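Local coordinates for protein Exo-1,5-alpha-L-arabinofuranobiosidase (Gibberella zeae, PDB 5M1Z) that probably hydrolyses alpha-1,5-arabinan from its chain ends, releasing arabinobiose, and binds metal ions, at residues V154-L159 and Y169-R174; D199-A204 and Y223-E228. All coordinates share one frame; numbering follows the deposited sequence.

Interaction 1: V154-L159 and Y169-R174. With 6LW ((Z)-L-Arabinonhydroximo-1,4-lactone), chain B.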
loop_
_atom_site.group_PDB
_atom_site.type_symbol
_atom_site.label_atom_id
_atom_site.label_comp_id
_atom_site.label_asym_id
_atom_site.label_seq_id
_atom_site.Cartn_x
_atom_site.Cartn_y
_atom_site.Cartn_z
ATOM N N VAL A 154 12.181 -6.245 -7.228
ATOM C CA VAL A 154 11.191 -6.476 -6.186
ATOM C C VAL A 154 10.548 -5.128 -5.877
ATOM O O VAL A 154 11.210 -4.062 -6.065
ATOM C CB VAL A 154 11.806 -7.159 -4.957
ATOM C CG1 VAL A 154 12.396 -8.497 -5.347
ATOM C CG2 VAL A 154 12.878 -6.303 -4.327
ATOM N N TRP A 155 9.280 -5.157 -5.471
ATOM C CA TRP A 155 8.534 -3.945 -5.235
ATOM C C TRP A 155 7.473 -4.062 -4.202
ATOM O O TRP A 155 6.982 -5.141 -3.921
ATOM C CB TRP A 155 7.746 -3.534 -6.448
ATOM C CG TRP A 155 8.205 -3.829 -7.843
ATOM C CD1 TRP A 155 7.948 -4.984 -8.583
ATOM C CD2 TRP A 155 8.812 -2.919 -8.747
ATOM N NE1 TRP A 155 8.429 -4.841 -9.843
ATOM C CE2 TRP A 155 8.956 -3.591 -9.979
ATOM C CE3 TRP A 155 9.352 -1.646 -8.616
ATOM C CZ2 TRP A 155 9.543 -2.985 -11.100
ATOM C CZ3 TRP A 155 9.951 -1.049 -9.731
ATOM C CH2 TRP A 155 10.037 -1.717 -10.949
ATOM N N GLU A 156 7.043 -2.921 -3.692
ATOM C CA GLU A 156 5.702 -2.778 -3.058
ATOM C C GLU A 156 5.498 -3.591 -1.799
ATOM O O GLU A 156 4.576 -4.389 -1.709
ATOM C CB GLU A 156 4.585 -3.048 -4.093
ATOM C CG GLU A 156 4.627 -2.028 -5.237
ATOM C CD GLU A 156 4.321 -2.581 -6.625
ATOM O OE1 GLU A 156 4.061 -3.802 -6.810
ATOM O OE2 GLU A 156 4.340 -1.729 -7.553
ATOM N N PRO A 157 6.312 -3.316 -0.770
ATOM C CA PRO A 157 6.106 -4.015 0.508
ATOM C C PRO A 157 4.805 -3.656 1.223
ATOM O O PRO A 157 4.351 -2.465 1.205
ATOM C CB PRO A 157 7.333 -3.596 1.345
ATOM C CG PRO A 157 7.694 -2.270 0.762
ATOM C CD PRO A 157 7.433 -2.380 -0.721
ATOM N N PHE A 158 4.198 -4.677 1.828
ATOM C CA PHE A 158 3.089 -4.477 2.737
ATOM C C PHE A 158 3.281 -5.370 3.969
ATOM O O PHE A 158 3.598 -6.530 3.832
ATOM C CB PHE A 158 1.763 -4.725 2.023
ATOM C CG PHE A 158 0.571 -4.431 2.860
ATOM C CD1 PHE A 158 0.017 -5.431 3.665
ATOM C CD2 PHE A 158 -0.045 -3.197 2.819
ATOM C CE1 PHE A 158 -1.067 -5.181 4.462
ATOM C CE2 PHE A 158 -1.162 -2.940 3.637
ATOM C CZ PHE A 158 -1.661 -3.932 4.466
ATOM N N LEU A 159 3.117 -4.781 5.158
ATOM C CA LEU A 159 3.432 -5.400 6.448
ATOM C C LEU A 159 2.154 -5.706 7.205
ATOM O O LEU A 159 1.219 -4.881 7.255
ATOM C CB LEU A 159 4.250 -4.454 7.312
ATOM C CG LEU A 159 5.687 -4.242 6.888
ATOM C CD1 LEU A 159 6.338 -3.064 7.617
ATOM C CD2 LEU A 159 6.455 -5.526 7.162
ATOM N N TYR A 169 4.694 -8.778 2.633
ATOM C CA TYR A 169 4.223 -9.140 1.349
ATOM C C TYR A 169 4.819 -8.211 0.302
ATOM O O TYR A 169 4.898 -6.985 0.516
ATOM C CB TYR A 169 2.705 -8.950 1.275
ATOM C CG TYR A 169 1.911 -9.822 2.203
ATOM C CD1 TYR A 169 1.510 -11.128 1.820
ATOM C CD2 TYR A 169 1.552 -9.371 3.485
ATOM C CE1 TYR A 169 0.766 -11.936 2.660
ATOM C CE2 TYR A 169 0.794 -10.186 4.346
ATOM C CZ TYR A 169 0.397 -11.456 3.929
ATOM O OH TYR A 169 -0.359 -12.247 4.778
ATOM N N TYR A 170 5.166 -8.750 -0.867
ATOM C CA TYR A 170 5.655 -7.909 -1.947
ATOM C C TYR A 170 5.513 -8.553 -3.360
ATOM O O TYR A 170 5.038 -9.683 -3.491
ATOM C CB TYR A 170 7.097 -7.468 -1.612
ATOM C CG TYR A 170 8.142 -8.540 -1.499
ATOM C CD1 TYR A 170 8.325 -9.233 -0.313
ATOM C CD2 TYR A 170 8.940 -8.883 -2.572
ATOM C CE1 TYR A 170 9.296 -10.246 -0.190
ATOM C CE2 TYR A 170 9.938 -9.862 -2.464
ATOM C CZ TYR A 170 10.098 -10.533 -1.271
ATOM O OH TYR A 170 11.069 -11.498 -1.163
ATOM N N SER A 171 5.883 -7.787 -4.380
ATOM C CA SER A 171 5.864 -8.216 -5.789
ATOM C C SER A 171 7.304 -8.547 -6.169
ATOM O O SER A 171 8.221 -7.861 -5.771
ATOM C CB SER A 171 5.350 -7.096 -6.719
ATOM O OG SER A 171 4.165 -6.507 -6.177
ATOM N N ASP A 172 7.470 -9.568 -6.979
ATOM C CA ASP A 172 8.760 -10.197 -7.189
ATOM C C ASP A 172 8.860 -10.535 -8.667
ATOM O O ASP A 172 8.041 -11.315 -9.178
ATOM C CB ASP A 172 8.780 -11.451 -6.372
ATOM C CG ASP A 172 10.191 -12.102 -6.236
ATOM O OD1 ASP A 172 11.111 -11.700 -6.986
ATOM O OD2 ASP A 172 10.366 -12.995 -5.312
ATOM N N GLN A 173 9.835 -9.966 -9.335
ATOM C CA GLN A 173 10.167 -10.336 -10.723
ATOM C C GLN A 173 11.383 -11.268 -10.892
ATOM O O GLN A 173 11.796 -11.563 -11.996
ATOM C CB GLN A 173 10.392 -9.068 -11.578
ATOM C CG GLN A 173 9.151 -8.192 -11.709
ATOM C CD GLN A 173 9.227 -7.104 -12.823
ATOM O OE1 GLN A 173 8.713 -5.996 -12.633
ATOM N NE2 GLN A 173 9.860 -7.419 -13.974
ATOM N N ARG A 174 11.909 -11.795 -9.807
ATOM C CA ARG A 174 13.110 -12.623 -9.847
ATOM C C ARG A 174 12.905 -14.036 -10.390
ATOM O O ARG A 174 13.881 -14.675 -10.643
ATOM C CB ARG A 174 13.725 -12.735 -8.453
ATOM C CG ARG A 174 14.148 -11.390 -7.873
ATOM C CD ARG A 174 14.552 -11.463 -6.419
ATOM N NE ARG A 174 13.456 -11.931 -5.582
ATOM C CZ ARG A 174 13.432 -11.880 -4.256
ATOM N NH1 ARG A 174 14.458 -11.385 -3.574
ATOM N NH2 ARG A 174 12.380 -12.359 -3.603
HETATM C C3 6LW B . 5.165 -3.167 -10.444
HETATM C C2 6LW B . 3.682 -3.503 -10.350
HETATM C C1 6LW B . 3.074 -2.113 -10.332
HETATM O O3 6LW B . 5.770 -4.055 -11.377
HETATM O O4 6LW B . 4.065 -1.077 -10.233
HETATM O O1 6LW B . 1.389 -1.119 -11.668
HETATM C C4 6LW B . 5.176 -1.694 -10.880
HETATM N N1 6LW B . 1.784 -1.800 -10.509
HETATM O O2 6LW B . 3.452 -4.346 -9.228
HETATM C C5 6LW B . 6.358 -0.836 -10.485
HETATM O O5 6LW B . 6.165 0.441 -11.139
#

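Interaction 2: D199-A204 and Y223-E228. With 6LW ((Z)-L-Arabinonhydroximo-1,4-lactone), chain B.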
loop_
_atom_site.group_PDB
_atom_site.type_symbol
_atom_site.label_atom_id
_atom_site.label_comp_id
_atom_site.label_asym_id
_atom_site.label_seq_id
_atom_site.Cartn_x
_atom_site.Cartn_y
_atom_site.Cartn_z
ATOM N N ASP A 199 5.576 -18.163 -2.087
ATOM C CA ASP A 199 4.624 -17.667 -3.099
ATOM C C ASP A 199 3.213 -17.417 -2.547
ATOM O O ASP A 199 2.649 -18.231 -1.775
ATOM C CB ASP A 199 4.554 -18.654 -4.251
ATOM C CG ASP A 199 5.840 -18.709 -5.057
ATOM O OD1 ASP A 199 6.622 -17.757 -5.063
ATOM O OD2 ASP A 199 6.106 -19.762 -5.683
ATOM N N ASP A 200 2.630 -16.286 -2.933
ATOM C CA ASP A 200 1.267 -15.934 -2.542
ATOM C C ASP A 200 0.232 -15.988 -3.698
ATOM O O ASP A 200 -0.950 -16.238 -3.451
ATOM C CB ASP A 200 1.190 -14.520 -1.925
ATOM C CG ASP A 200 1.998 -14.364 -0.632
ATOM O OD1 ASP A 200 2.021 -15.330 0.162
ATOM O OD2 ASP A 200 2.618 -13.257 -0.431
ATOM N N THR A 201 0.680 -15.697 -4.911
ATOM C CA THR A 201 -0.202 -15.621 -6.056
ATOM C C THR A 201 0.731 -15.599 -7.249
ATOM O O THR A 201 1.639 -14.776 -7.342
ATOM C CB THR A 201 -1.138 -14.398 -6.026
ATOM O OG1 THR A 201 -2.278 -14.687 -5.235
ATOM C CG2 THR A 201 -1.671 -14.047 -7.375
ATOM N N LYS A 202 0.537 -16.555 -8.139
ATOM C CA LYS A 202 1.247 -16.579 -9.406
ATOM C C LYS A 202 0.384 -17.245 -10.468
ATOM O O LYS A 202 -0.505 -18.048 -10.160
ATOM C CB LYS A 202 2.542 -17.331 -9.278
ATOM C CG LYS A 202 2.369 -18.743 -8.807
ATOM C CD LYS A 202 3.686 -19.356 -8.435
ATOM C CE LYS A 202 3.484 -20.817 -8.036
ATOM N NZ LYS A 202 4.812 -21.460 -7.977
ATOM N N TYR A 203 0.639 -16.900 -11.713
ATOM C CA TYR A 203 -0.215 -17.351 -12.797
ATOM C C TYR A 203 0.644 -17.998 -13.850
ATOM O O TYR A 203 1.776 -17.560 -14.130
ATOM C CB TYR A 203 -1.001 -16.193 -13.381
ATOM C CG TYR A 203 -2.090 -15.755 -12.442
ATOM C CD1 TYR A 203 -3.308 -16.442 -12.385
ATOM C CD2 TYR A 203 -1.885 -14.723 -11.550
ATOM C CE1 TYR A 203 -4.285 -16.080 -11.477
ATOM C CE2 TYR A 203 -2.864 -14.325 -10.638
ATOM C CZ TYR A 203 -4.076 -15.000 -10.611
ATOM O OH TYR A 203 -5.006 -14.662 -9.689
ATOM N N ALA A 204 0.091 -19.035 -14.452
ATOM C CA ALA A 204 0.795 -19.841 -15.466
ATOM C C ALA A 204 1.099 -19.093 -16.760
ATOM O O ALA A 204 2.098 -19.386 -17.393
ATOM C CB ALA A 204 -0.030 -21.107 -15.789
ATOM N N TYR A 223 -8.791 -13.450 6.258
ATOM C CA TYR A 223 -8.055 -12.309 5.739
ATOM C C TYR A 223 -8.413 -12.181 4.316
ATOM O O TYR A 223 -8.506 -13.199 3.606
ATOM C CB TYR A 223 -6.562 -12.495 5.837
ATOM C CG TYR A 223 -6.067 -12.474 7.265
ATOM C CD1 TYR A 223 -6.118 -13.626 8.067
ATOM C CD2 TYR A 223 -5.584 -11.324 7.825
ATOM C CE1 TYR A 223 -5.718 -13.601 9.382
ATOM C CE2 TYR A 223 -5.122 -11.294 9.125
ATOM C CZ TYR A 223 -5.188 -12.441 9.894
ATOM O OH TYR A 223 -4.736 -12.377 11.172
ATOM N N ILE A 224 -8.555 -10.931 3.876
ATOM C CA ILE A 224 -8.724 -10.637 2.469
ATOM C C ILE A 224 -7.425 -10.076 1.866
ATOM O O ILE A 224 -6.826 -9.163 2.400
ATOM C CB ILE A 224 -9.944 -9.724 2.197
ATOM C CG1 ILE A 224 -10.150 -9.646 0.687
ATOM C CG2 ILE A 224 -9.830 -8.343 2.825
ATOM C CD1 ILE A 224 -11.377 -8.898 0.252
ATOM N N TYR A 225 -7.019 -10.629 0.740
ATOM C CA TYR A 225 -5.763 -10.268 0.078
ATOM C C TYR A 225 -6.141 -9.701 -1.261
ATOM O O TYR A 225 -6.775 -10.409 -2.079
ATOM C CB TYR A 225 -4.943 -11.544 -0.109
ATOM C CG TYR A 225 -3.641 -11.467 -0.880
ATOM C CD1 TYR A 225 -2.463 -11.097 -0.235
ATOM C CD2 TYR A 225 -3.551 -11.871 -2.195
ATOM C CE1 TYR A 225 -1.255 -11.038 -0.892
ATOM C CE2 TYR A 225 -2.331 -11.863 -2.873
ATOM C CZ TYR A 225 -1.184 -11.444 -2.200
ATOM O OH TYR A 225 0.029 -11.390 -2.813
ATOM N N VAL A 226 -5.761 -8.457 -1.513
ATOM C CA VAL A 226 -6.197 -7.728 -2.710
ATOM C C VAL A 226 -4.968 -7.371 -3.525
ATOM O O VAL A 226 -3.922 -7.023 -2.959
ATOM C CB VAL A 226 -7.012 -6.473 -2.303
ATOM C CG1 VAL A 226 -7.443 -5.656 -3.500
ATOM C CG2 VAL A 226 -8.253 -6.877 -1.514
ATOM N N TYR A 227 -5.092 -7.446 -4.859
ATOM C CA TYR A 227 -4.014 -7.165 -5.762
ATOM C C TYR A 227 -4.527 -6.768 -7.109
ATOM O O TYR A 227 -5.690 -7.011 -7.408
ATOM C CB TYR A 227 -3.095 -8.373 -5.934
ATOM C CG TYR A 227 -3.771 -9.654 -6.356
ATOM C CD1 TYR A 227 -4.477 -10.422 -5.449
ATOM C CD2 TYR A 227 -3.663 -10.129 -7.659
ATOM C CE1 TYR A 227 -5.127 -11.598 -5.839
ATOM C CE2 TYR A 227 -4.278 -11.308 -8.033
ATOM C CZ TYR A 227 -4.995 -12.042 -7.121
ATOM O OH TYR A 227 -5.585 -13.216 -7.498
ATOM N N GLU A 228 -3.648 -6.181 -7.921
ATOM C CA GLU A 228 -3.965 -5.920 -9.325
ATOM C C GLU A 228 -3.501 -7.147 -10.099
ATOM O O GLU A 228 -2.386 -7.673 -9.907
ATOM C CB GLU A 228 -3.331 -4.637 -9.829
ATOM C CG GLU A 228 -1.826 -4.645 -9.945
ATOM C CD GLU A 228 -1.303 -3.378 -10.579
ATOM O OE1 GLU A 228 -2.036 -2.399 -10.746
ATOM O OE2 GLU A 228 -0.157 -3.385 -10.975
HETATM C C3 6LW B . 5.165 -3.167 -10.444
HETATM C C2 6LW B . 3.682 -3.503 -10.350
HETATM C C1 6LW B . 3.074 -2.113 -10.332
HETATM O O3 6LW B . 5.770 -4.055 -11.377
HETATM O O4 6LW B . 4.065 -1.077 -10.233
HETATM O O1 6LW B . 1.389 -1.119 -11.668
HETATM C C4 6LW B . 5.176 -1.694 -10.880
HETATM N N1 6LW B . 1.784 -1.800 -10.509
HETATM O O2 6LW B . 3.452 -4.346 -9.228
HETATM C C5 6LW B . 6.358 -0.836 -10.485
HETATM O O5 6LW B . 6.165 0.441 -11.139
HETATM O O HOH W 1 2.378 -10.858 -1.703
#

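Interaction 1: V154-L159 and Y169-R174
E156 and S171 meet side chain to side chain beside the bound lactone 6LW, on two antiparallel strands whose axes come within 4.6 Å. W155 and S171 form a hydrogen-bonded pair through both backbone N-H groups, as do F158 and Y169; between them the register slips by one residue. E156 lies in this beta bulge at positive phi (65°), which probably helps to place its side chain beside the ligand.

From CB, which lies 4.1 Å from S171 OG, the E156 chain leaves with CG anti to its carbonyl carbon (chi1 -62°) and bends at chi2, which brings both carboxylate oxygens to the lactone. OE1 accepts two bonds, from S171 OG (2.8 Å), which approaches almost in line with the C-O bond, and from 6LW O2 (2.6 Å). OE2 comes 2.8 Å from the ring oxygen 6LW O4. S171 OG in turn accepts from the backbone N of M212, so the serine ties the carboxylate to the neighbouring strand 209-217.

W155 lays one ring face against the ligand, with 6LW C5 over it toward the rim. Its NE1 points within the ring plane to Q173 OE1 (3.0 Å), although the donor sits 24° out of the amide carbonyl plane; R209 holds the same OE1. Away from the lactone, V154 CG1 lies over one face of the R174 guanidinium, 3.6 Å from NE. R174 grips the D172 carboxylate side-on with NE and NH2, while its backbone N closes an Asx turn on D172 OD1.

The hairpin of strands 154-162 and 165-172 forms half of one four-stranded sheet. F158 packs on both strand 87-92 and strand 209-217, whereas Y169 touches V215 of the latter and bonds to P253 O.

Interaction 2: D199-A204 and Y223-E228
D200 and T201 face Y225 and Y227 from a strand that crosses theirs at 72°, the short axes no closer than 9.8 Å. At that spacing the two backbones do not pair, and side chains bridge the interval. A classic beta bulge opposite L183 places D200 and T201 in succession, and both direct their CB atoms toward strand 223-228.

Y225 extends with CG anti to its backbone N (chi1 175°), which carries the phenol across to the bulge. Its OH comes 3.5 Å from D200 CB, with the carboxylate plane steeply inclined to the ring. A water in the plane of the Y225 ring, at its edge, bridges Y225 OH and D200 OD2, 2.7 Å from each; H185 ND1 is bonded to the other carboxylate oxygen.

T201 divides its branches between the two tyrosines. OG1 lies 3.7 Å from Y225 CE2 and donates to the carbonyl of D200, whereas CG2 makes an off-centre CH-pi contact with Y227, 4.2 Å from the ring centroid. Beyond it, Y203 and Y227 approach from opposite directions and their hydroxyls share a hydrogen bond (Y203 OH to Y227 OH, 2.7 Å). R248 bonds to both hydroxyls and H261 to that of Y203, so several partners fix this polar pair.

Farther along the strand, E228 OE2 comes 2.5 Å from 6LW N1. Six four-stranded antiparallel sheets make this a six-bladed beta-propeller, and the contact is an interface between successive blades: the last strand of one packs its bulge against the second strand of the next.

Strand 11-17 starts a sheet that the C-terminal strands 326-329, 336-341 and 354-360 complete; two whole blades follow before strand 154-162 opens the next. Interaction 1 closes the short hairpin between this strand and strand 165-172. The chain runs on through strand 182-188 to the last strand of the same sheet, where interaction 2 opens; it closes after strand 209-217, on the second strand of the following sheet. The two contacts are thus in series, neither enclosing nor crossing the other: the first is internal to a blade, the second joins that blade to its successor. They meet where Y169 CD1 packs against D200 OD2 and Y225, and both reach the lactone.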